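Local coordinates for protein catalase (Bacillus pumilus, PDB 4QOL) that breaks down hydrogen peroxide to water and oxygen at a buried heme, and also admits phenolic substrates for peroxidase-like oxidation, at residues 67-72 / 80-85; 105-110 / 240-245. One frame throughout, in Å; residues are numbered along the deposited sequence.

Contact 1. Residues 67-72 / 80-85; sequences FEVENS and AFLSEE. With NA (sodium ion), chain I.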
ATOM      1  N   PHE A  67      31.046  14.240  11.284  1.00 18.38           N
ATOM      2  CA  PHE A  67      31.515  14.037  12.622  1.00 18.60           C
ATOM      3  C   PHE A  67      33.013  13.699  12.668  1.00 18.01           C
ATOM      4  O   PHE A  67      33.459  12.867  11.938  1.00 18.05           O
ATOM      5  CB  PHE A  67      30.750  12.882  13.297  1.00 18.69           C
ATOM      6  CG  PHE A  67      31.235  12.619  14.698  1.00 17.86           C
ATOM      7  CD1 PHE A  67      30.779  13.399  15.746  1.00 18.70           C
ATOM      8  CD2 PHE A  67      32.098  11.573  14.970  1.00 19.50           C
ATOM      9  CE1 PHE A  67      31.202  13.195  17.031  1.00 19.44           C
ATOM     10  CE2 PHE A  67      32.524  11.357  16.272  1.00 20.30           C
ATOM     11  CZ  PHE A  67      32.102  12.183  17.289  1.00 19.99           C
ATOM     12  N   GLU A  68      33.754  14.425  13.490  1.00 18.84           N
ATOM     13  CA  GLU A  68      35.197  14.198  13.663  1.00 22.39           C
ATOM     14  C   GLU A  68      35.540  13.833  15.091  1.00 20.80           C
ATOM     15  O   GLU A  68      35.231  14.572  16.011  1.00 20.71           O
ATOM     16  CB  GLU A  68      35.992  15.461  13.266  1.00 25.58           C
ATOM     17  CG  GLU A  68      37.503  15.228  13.312  1.00 28.22           C
ATOM     18  CD  GLU A  68      38.284  16.336  12.660  1.00 33.21           C
ATOM     19  OE1 GLU A  68      37.690  17.157  11.938  1.00 38.12           O
ATOM     20  OE2 GLU A  68      39.495  16.392  12.878  1.00 35.22           O
ATOM     21  N   VAL A  69      36.287  12.752  15.241  1.00 21.14           N
ATOM     22  CA  VAL A  69      36.748  12.297  16.521  1.00 22.43           C
ATOM     23  C   VAL A  69      37.876  13.204  17.000  1.00 21.78           C
ATOM     24  O   VAL A  69      38.857  13.453  16.254  1.00 18.90           O
ATOM     25  CB  VAL A  69      37.274  10.853  16.462  1.00 22.74           C
ATOM     26  CG1 VAL A  69      37.882  10.392  17.795  1.00 22.07           C
ATOM     27  CG2 VAL A  69      36.128   9.916  16.050  1.00 21.64           C
ATOM     28  N   GLU A  70      37.722  13.658  18.233  1.00 20.39           N
ATOM     29  CA  GLU A  70      38.829  14.338  18.945  1.00 24.59           C
ATOM     30  C   GLU A  70      39.616  13.384  19.854  1.00 25.07           C
ATOM     31  O   GLU A  70      40.835  13.404  19.882  1.00 26.04           O
ATOM     32  CB  GLU A  70      38.306  15.520  19.767  1.00 26.03           C
ATOM     33  CG  GLU A  70      39.468  16.282  20.414  1.00 29.91           C
ATOM     34  CD  GLU A  70      39.084  17.542  21.134  1.00 32.27           C
ATOM     35  OE1 GLU A  70      39.928  18.022  21.951  1.00 37.97           O
ATOM     36  OE2 GLU A  70      37.992  18.061  20.900  1.00 32.18           O
ATOM     37  N   ASN A  71      38.913  12.545  20.603  1.00 23.96           N
ATOM     38  CA  ASN A  71      39.546  11.568  21.481  1.00 23.09           C
ATOM     39  C   ASN A  71      39.087  10.175  21.100  1.00 22.38           C
ATOM     40  O   ASN A  71      37.896   9.872  21.158  1.00 21.27           O
ATOM     41  CB  ASN A  71      39.189  11.854  22.923  1.00 23.38           C
ATOM     42  CG  ASN A  71      39.707  13.203  23.379  1.00 25.97           C
ATOM     43  OD1 ASN A  71      40.896  13.479  23.201  1.00 26.56           O
ATOM     44  ND2 ASN A  71      38.844  14.063  23.850  1.00 23.32           N
ATOM     45  N   SER A  72      40.024   9.310  20.742  1.00 23.36           N
ATOM     46  CA  SER A  72      39.656   7.962  20.366  1.00 24.30           C
ATOM     47  C   SER A  72      39.090   7.200  21.570  1.00 23.99           C
ATOM     48  O   SER A  72      39.430   7.480  22.745  1.00 24.06           O
ATOM     49  CB  SER A  72      40.810   7.254  19.678  1.00 27.38           C
ATOM     50  OG  SER A  72      41.740   6.967  20.635  1.00 26.65           O
ATOM     51  N   ALA A  80      34.166   1.282  15.037  1.00 20.69           N
ATOM     52  CA  ALA A  80      35.139   1.729  14.052  1.00 19.72           C
ATOM     53  C   ALA A  80      35.158   3.254  13.897  1.00 20.12           C
ATOM     54  O   ALA A  80      36.250   3.856  13.834  1.00 19.14           O
ATOM     55  CB  ALA A  80      34.879   1.051  12.708  1.00 21.32           C
ATOM     56  N   PHE A  81      33.978   3.894  13.832  1.00 17.32           N
ATOM     57  CA  PHE A  81      33.955   5.332  13.606  1.00 18.77           C
ATOM     58  C   PHE A  81      34.549   6.148  14.756  1.00 18.99           C
ATOM     59  O   PHE A  81      34.844   7.340  14.575  1.00 20.37           O
ATOM     60  CB  PHE A  81      32.535   5.867  13.199  1.00 18.02           C
ATOM     61  CG  PHE A  81      31.603   6.126  14.364  1.00 18.78           C
ATOM     62  CD1 PHE A  81      30.934   5.087  14.996  1.00 17.97           C
ATOM     63  CD2 PHE A  81      31.371   7.421  14.799  1.00 19.88           C
ATOM     64  CE1 PHE A  81      30.064   5.337  16.026  1.00 19.73           C
ATOM     65  CE2 PHE A  81      30.455   7.689  15.803  1.00 20.34           C
ATOM     66  CZ  PHE A  81      29.833   6.630  16.442  1.00 20.78           C
ATOM     67  N   LEU A  82      34.742   5.531  15.920  1.00 20.31           N
ATOM     68  CA  LEU A  82      35.341   6.238  17.091  1.00 19.41           C
ATOM     69  C   LEU A  82      36.787   5.869  17.371  1.00 20.57           C
ATOM     70  O   LEU A  82      37.325   6.192  18.436  1.00 20.33           O
ATOM     71  CB  LEU A  82      34.483   5.999  18.337  1.00 20.95           C
ATOM     72  CG  LEU A  82      33.008   6.479  18.250  1.00 20.72           C
ATOM     73  CD1 LEU A  82      32.221   6.116  19.506  1.00 22.61           C
ATOM     74  CD2 LEU A  82      32.998   7.984  18.048  1.00 23.03           C
ATOM     75  N   SER A  83      37.436   5.216  16.432  1.00 21.42           N
ATOM     76  CA  SER A  83      38.672   4.426  16.771  1.00 22.29           C
ATOM     77  C   SER A  83      39.924   5.263  16.812  1.00 23.59           C
ATOM     78  O   SER A  83      40.981   4.814  17.323  1.00 27.30           O
ATOM     79  CB  SER A  83      38.904   3.283  15.807  1.00 21.65           C
ATOM     80  OG  SER A  83      39.075   3.732  14.451  1.00 23.33           O
ATOM     81  N   GLU A  84      39.884   6.425  16.211  1.00 23.70           N
ATOM     82  CA  GLU A  84      41.085   7.213  16.243  1.00 26.39           C
ATOM     83  C   GLU A  84      40.844   8.683  16.071  1.00 23.91           C
ATOM     84  O   GLU A  84      39.898   9.140  15.367  1.00 24.87           O
ATOM     85  CB  GLU A  84      42.127   6.698  15.258  1.00 31.54           C
ATOM     86  CG  GLU A  84      41.745   6.346  13.844  1.00 39.15           C
ATOM     87  CD  GLU A  84      43.013   6.233  12.902  1.00 50.47           C
ATOM     88  OE1 GLU A  84      44.180   6.080  13.428  1.00 57.73           O
ATOM     89  OE2 GLU A  84      42.898   6.282  11.625  1.00 55.32           O
ATOM     90  N   GLU A  85      41.778   9.439  16.650  1.00 22.26           N
ATOM     91  CA  GLU A  85      41.752  10.880  16.577  1.00 23.65           C
ATOM     92  C   GLU A  85      41.760  11.316  15.139  1.00 22.50           C
ATOM     93  O   GLU A  85      42.519  10.826  14.322  1.00 23.96           O
ATOM     94  CB  GLU A  85      42.977  11.519  17.259  1.00 25.13           C
ATOM     95  CG  GLU A  85      42.929  11.434  18.772  1.00 29.08           C
ATOM     96  CD  GLU A  85      43.289  10.056  19.387  1.00 31.55           C
ATOM     97  OE1 GLU A  85      43.803   9.131  18.658  1.00 35.30           O
ATOM     98  OE2 GLU A  85      42.956   9.889  20.620  1.00 32.55           O
TER
HETATM   99 NA    NA I 505      43.474   7.997  21.636  1.00 15.80          NA
HETATM  100  O   HOH W   1      42.748  11.205  23.547  1.00 40.10           O
HETATM  101  O   HOH W   2      42.111   8.815  23.216  1.00 34.03           O
HETATM  102  O   HOH W   3      44.633   7.368  20.290  1.00 36.56           O
HETATM  103  O   HOH W   4      44.768   9.451  22.300  1.00 34.75           O
HETATM  104  O   HOH W   5      44.105   6.461  22.737  1.00 28.49           O
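The connection between strands 60-69 and 88-96, antiparallel neighbours in the beta-barrel of the catalase fold, folds back on itself here and binds a sodium ion at its outer end. Six oxygens surround the sodium: Ser72 OG, Glu85 OE2 and four waters. Glu85 reaches it through a chain bent at CB-CG (chi2 77°), while Ser72 OG takes the crowded position between its backbone N and carbonyl carbon. Ser72 OG and Glu85 OE2 each lie 2.2 Å from the sodium.

Hydrogen bonds link the site to its surroundings. Ser72 N gives a nearly straight bond of 3.0 Å to Glu85 OE2, meeting it from well above the carboxylate plane, so one oxygen serves metal and backbone together. Ser72 OG also bonds to Glu74, and Asn71 is held through ND2 by Lys294 O. Apart from the ion, and local to the 80-85 segment, Ala80 O accepts from both the N and OG of Ser83.

Val69 points toward the 80-85 segment and lies against its backbone, with CB 3.3 Å from Glu84 O. Of its two branches, CG1 also lies against Glu84 O and CG2 presses on Phe81 O at 3.2 Å. An alanine here would lose both branches and would probably leave the backbone at Phe81 and Glu84 less closely packed.

Apolar side chains meet at the inner end. Phe67 CE2 meets Leu82 CD2 at 3.8 Å, the two side chains crossing at about a right angle, and Leu82 CG sits over the centre of one face of the Phe81 ring.

Contact 2. Residues 105-110 / 240-245; sequences PETLRD and FQHATR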
ATOM      1  N   PRO A 105       3.190  24.309  13.713  1.00 16.01           N
ATOM      2  CA  PRO A 105       4.215  25.289  14.074  1.00 16.00           C
ATOM      3  C   PRO A 105       5.375  24.721  14.914  1.00 15.85           C
ATOM      4  O   PRO A 105       5.232  23.765  15.675  1.00 15.78           O
ATOM      5  CB  PRO A 105       3.453  26.313  14.907  1.00 15.53           C
ATOM      6  CG  PRO A 105       2.038  26.116  14.483  1.00 16.57           C
ATOM      7  CD  PRO A 105       1.874  24.678  14.260  1.00 15.47           C
ATOM      8  N   GLU A 106       6.516  25.379  14.786  1.00 14.07           N
ATOM      9  CA  GLU A 106       7.740  24.949  15.482  1.00 15.33           C
ATOM     10  C   GLU A 106       7.967  25.771  16.782  1.00 16.23           C
ATOM     11  O   GLU A 106       9.008  25.688  17.433  1.00 16.12           O
ATOM     12  CB  GLU A 106       8.928  25.002  14.535  1.00 15.62           C
ATOM     13  CG  GLU A 106       8.904  23.874  13.486  1.00 17.03           C
ATOM     14  CD  GLU A 106       9.991  24.002  12.429  1.00 17.43           C
ATOM     15  OE1 GLU A 106      10.200  25.182  11.980  1.00 19.10           O
ATOM     16  OE2 GLU A 106      10.540  22.958  11.977  1.00 17.23           O
ATOM     17  N   THR A 107       6.913  26.466  17.175  1.00 15.01           N
ATOM     18  CA  THR A 107       6.831  27.242  18.421  1.00 16.63           C
ATOM     19  C   THR A 107       6.048  26.571  19.546  1.00 16.27           C
ATOM     20  O   THR A 107       5.820  27.206  20.573  1.00 18.98           O
ATOM     21  CB  THR A 107       6.118  28.567  18.103  1.00 16.17           C
ATOM     22  OG1 THR A 107       5.016  28.323  17.274  1.00 16.43           O
ATOM     23  CG2 THR A 107       7.044  29.522  17.356  1.00 17.34           C
ATOM     24  N   LEU A 108       5.553  25.341  19.313  1.00 14.34           N
ATOM     25  CA  LEU A 108       4.846  24.617  20.334  1.00 14.84           C
ATOM     26  C   LEU A 108       5.764  23.993  21.373  1.00 15.74           C
ATOM     27  O   LEU A 108       6.907  23.715  21.083  1.00 17.79           O
ATOM     28  CB  LEU A 108       4.011  23.525  19.693  1.00 14.72           C
ATOM     29  CG  LEU A 108       3.116  23.909  18.509  1.00 15.56           C
ATOM     30  CD1 LEU A 108       2.272  22.746  17.989  1.00 14.82           C
ATOM     31  CD2 LEU A 108       2.168  25.063  18.905  1.00 15.74           C
ATOM     32  N   ARG A 109       5.210  23.735  22.561  1.00 17.07           N
ATOM     33  CA  ARG A 109       5.944  23.056  23.607  1.00 17.22           C
ATOM     34  C   ARG A 109       6.052  21.593  23.232  1.00 17.97           C
ATOM     35  O   ARG A 109       5.036  20.988  22.848  1.00 20.06           O
ATOM     36  CB  ARG A 109       5.224  23.242  24.949  1.00 16.97           C
ATOM     37  CG  ARG A 109       5.970  22.596  26.112  1.00 16.10           C
ATOM     38  CD  ARG A 109       5.394  22.938  27.486  1.00 18.34           C
ATOM     39  NE  ARG A 109       5.232  24.385  27.674  1.00 18.00           N
ATOM     40  CZ  ARG A 109       6.215  25.231  27.911  1.00 19.20           C
ATOM     41  NH1 ARG A 109       7.470  24.814  28.180  1.00 19.59           N
ATOM     42  NH2 ARG A 109       5.948  26.491  27.907  1.00 19.69           N
ATOM     43  N   ASP A 110       7.234  21.022  23.335  1.00 17.27           N
ATOM     44  CA  ASP A 110       7.441  19.592  22.946  1.00 16.79           C
ATOM     45  C   ASP A 110       8.904  19.303  23.204  1.00 15.98           C
ATOM     46  O   ASP A 110       9.733  20.181  22.993  1.00 15.21           O
ATOM     47  CB  ASP A 110       7.173  19.385  21.427  1.00 16.33           C
ATOM     48  CG  ASP A 110       6.040  18.384  21.095  1.00 17.68           C
ATOM     49  OD1 ASP A 110       5.423  17.742  21.984  1.00 18.52           O
ATOM     50  OD2 ASP A 110       5.611  18.372  19.864  1.00 20.03           O
ATOM     51  N   PHE A 240       5.271  29.950  11.145  1.00 18.23           N
ATOM     52  CA  PHE A 240       4.964  28.649  11.707  1.00 16.28           C
ATOM     53  C   PHE A 240       6.047  27.612  11.334  1.00 16.46           C
ATOM     54  O   PHE A 240       5.911  26.425  11.630  1.00 16.62           O
ATOM     55  CB  PHE A 240       3.559  28.175  11.317  1.00 16.02           C
ATOM     56  CG  PHE A 240       3.379  27.952   9.870  1.00 17.62           C
ATOM     57  CD1 PHE A 240       3.069  29.017   9.035  1.00 18.92           C
ATOM     58  CD2 PHE A 240       3.506  26.700   9.317  1.00 16.98           C
ATOM     59  CE1 PHE A 240       2.869  28.826   7.651  1.00 20.02           C
ATOM     60  CE2 PHE A 240       3.333  26.491   7.934  1.00 19.05           C
ATOM     61  CZ  PHE A 240       3.023  27.559   7.096  1.00 19.98           C
ATOM     62  N   GLN A 241       7.093  28.023  10.640  1.00 15.97           N
ATOM     63  CA  GLN A 241       8.209  27.077  10.331  1.00 17.90           C
ATOM     64  C   GLN A 241       9.546  27.738  10.626  1.00 15.87           C
ATOM     65  O   GLN A 241      10.517  27.590   9.882  1.00 16.62           O
ATOM     66  CB  GLN A 241       8.194  26.550   8.860  1.00 19.21           C
ATOM     67  CG  GLN A 241       8.359  27.668   7.810  1.00 21.33           C
ATOM     68  CD  GLN A 241       7.065  27.988   7.063  1.00 22.26           C
ATOM     69  OE1 GLN A 241       6.519  27.133   6.359  1.00 21.01           O
ATOM     70  NE2 GLN A 241       6.529  29.199   7.280  1.00 24.18           N
ATOM     71  N   HIS A 242       9.661  28.421  11.747  1.00 15.18           N
ATOM     72  CA  HIS A 242      10.806  29.300  11.915  1.00 15.92           C
ATOM     73  C   HIS A 242      12.150  28.547  12.156  1.00 15.65           C
ATOM     74  O   HIS A 242      13.265  29.061  11.871  1.00 15.25           O
ATOM     75  CB  HIS A 242      10.561  30.295  13.066  1.00 16.51           C
ATOM     76  CG  HIS A 242      10.828  29.706  14.406  1.00 17.56           C
ATOM     77  ND1 HIS A 242       9.947  28.851  15.026  1.00 17.95           N
ATOM     78  CD2 HIS A 242      11.925  29.756  15.196  1.00 19.15           C
ATOM     79  CE1 HIS A 242      10.484  28.409  16.147  1.00 19.69           C
ATOM     80  NE2 HIS A 242      11.683  28.931  16.273  1.00 18.24           N
ATOM     81  N   ALA A 243      12.037  27.327  12.698  1.00 15.49           N
ATOM     82  CA  ALA A 243      13.226  26.551  13.019  1.00 15.57           C
ATOM     83  C   ALA A 243      13.701  25.901  11.764  1.00 16.70           C
ATOM     84  O   ALA A 243      14.910  25.831  11.540  1.00 18.24           O
ATOM     85  CB  ALA A 243      12.904  25.515  14.135  1.00 15.03           C
ATOM     86  N   THR A 244      12.777  25.388  10.934  1.00 16.65           N
ATOM     87  CA  THR A 244      13.213  24.871   9.656  1.00 16.38           C
ATOM     88  C   THR A 244      13.914  26.001   8.850  1.00 17.04           C
ATOM     89  O   THR A 244      14.949  25.785   8.206  1.00 17.25           O
ATOM     90  CB  THR A 244      11.997  24.365   8.884  1.00 15.69           C
ATOM     91  OG1 THR A 244      11.565  23.118   9.443  1.00 17.43           O
ATOM     92  CG2 THR A 244      12.273  24.063   7.422  1.00 16.73           C
ATOM     93  N   ARG A 245      13.328  27.183   8.889  1.00 17.65           N
ATOM     94  CA  ARG A 245      13.890  28.323   8.164  1.00 18.48           C
ATOM     95  C   ARG A 245      15.321  28.641   8.640  1.00 18.72           C
ATOM     96  O   ARG A 245      16.255  28.774   7.848  1.00 19.00           O
ATOM     97  CB  ARG A 245      13.001  29.526   8.313  1.00 21.17           C
ATOM     98  CG  ARG A 245      13.438  30.686   7.389  1.00 20.78           C
ATOM     99  CD  ARG A 245      12.667  31.951   7.793  1.00 22.03           C
ATOM    100  NE  ARG A 245      11.215  31.757   7.669  1.00 22.76           N
ATOM    101  CZ  ARG A 245      10.491  31.934   6.574  1.00 24.48           C
ATOM    102  NH1 ARG A 245      11.044  32.254   5.422  1.00 25.87           N
ATOM    103  NH2 ARG A 245       9.185  31.790   6.638  1.00 25.69           N
TER
HETATM  104  O   HOH W   6       7.525  28.299  13.870  1.00 19.36           O
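A loop carboxylate meeting the first turn of a helix defines this contact: Glu106, on the loop before strand 113-120, receives N-H groups at the start of helix 242-253, whose N-cap position is Gln241. Glu106 CG is anti to its carbonyl carbon (chi1 -73°) and the chain then runs extended into the helix end. OE1 accepts a nearly straight bond from Thr244 N at 2.8 Å and a weak, bent one from Ala243 N. OE2 uses its syn lone pair for Thr244 OG1 at 2.7 Å and has a second partner in Tyr191 OH. This buried carboxylate is thus gripped through both oxygens, and the helix end would probably favour its ionised form.

Beside it, Pro105 CB rests on Phe240 CB at 4.0 Å, and the Phe240 ring meets His100 of the second subunit edge-to-face, bringing the contact to a subunit interface. Thr107 CG2 packs obliquely on the His242 ring, whose NE2 bonds to Ala189 O. At the ring's edge and in its plane, water 6 lies 2.7 Å from His242 ND1 and accepts from the backbone N of both Glu106 and His242.

In the fold
From the N terminus, the chain runs along strand 60-69 into contact 1, which closes a short loop with only seven residues between its segments before strand 88-96 returns antiparallel. After that strand, the loop holding 105-110 opens contact 2, which closes 130 residues later, beyond strands 113-120 and 123-130, several helices and strand 211-220, where helix 242-253 starts. The two therefore stand in series, neither nesting nor crossing, with centres 33 Å apart. Contact 1 is local and lies within the connection between two neighbouring barrel strands. Contact 2 is long-range, tying a loop between barrel strands to a later helix beside the second subunit, with the Glu106 side chain about 11 Å from a heme.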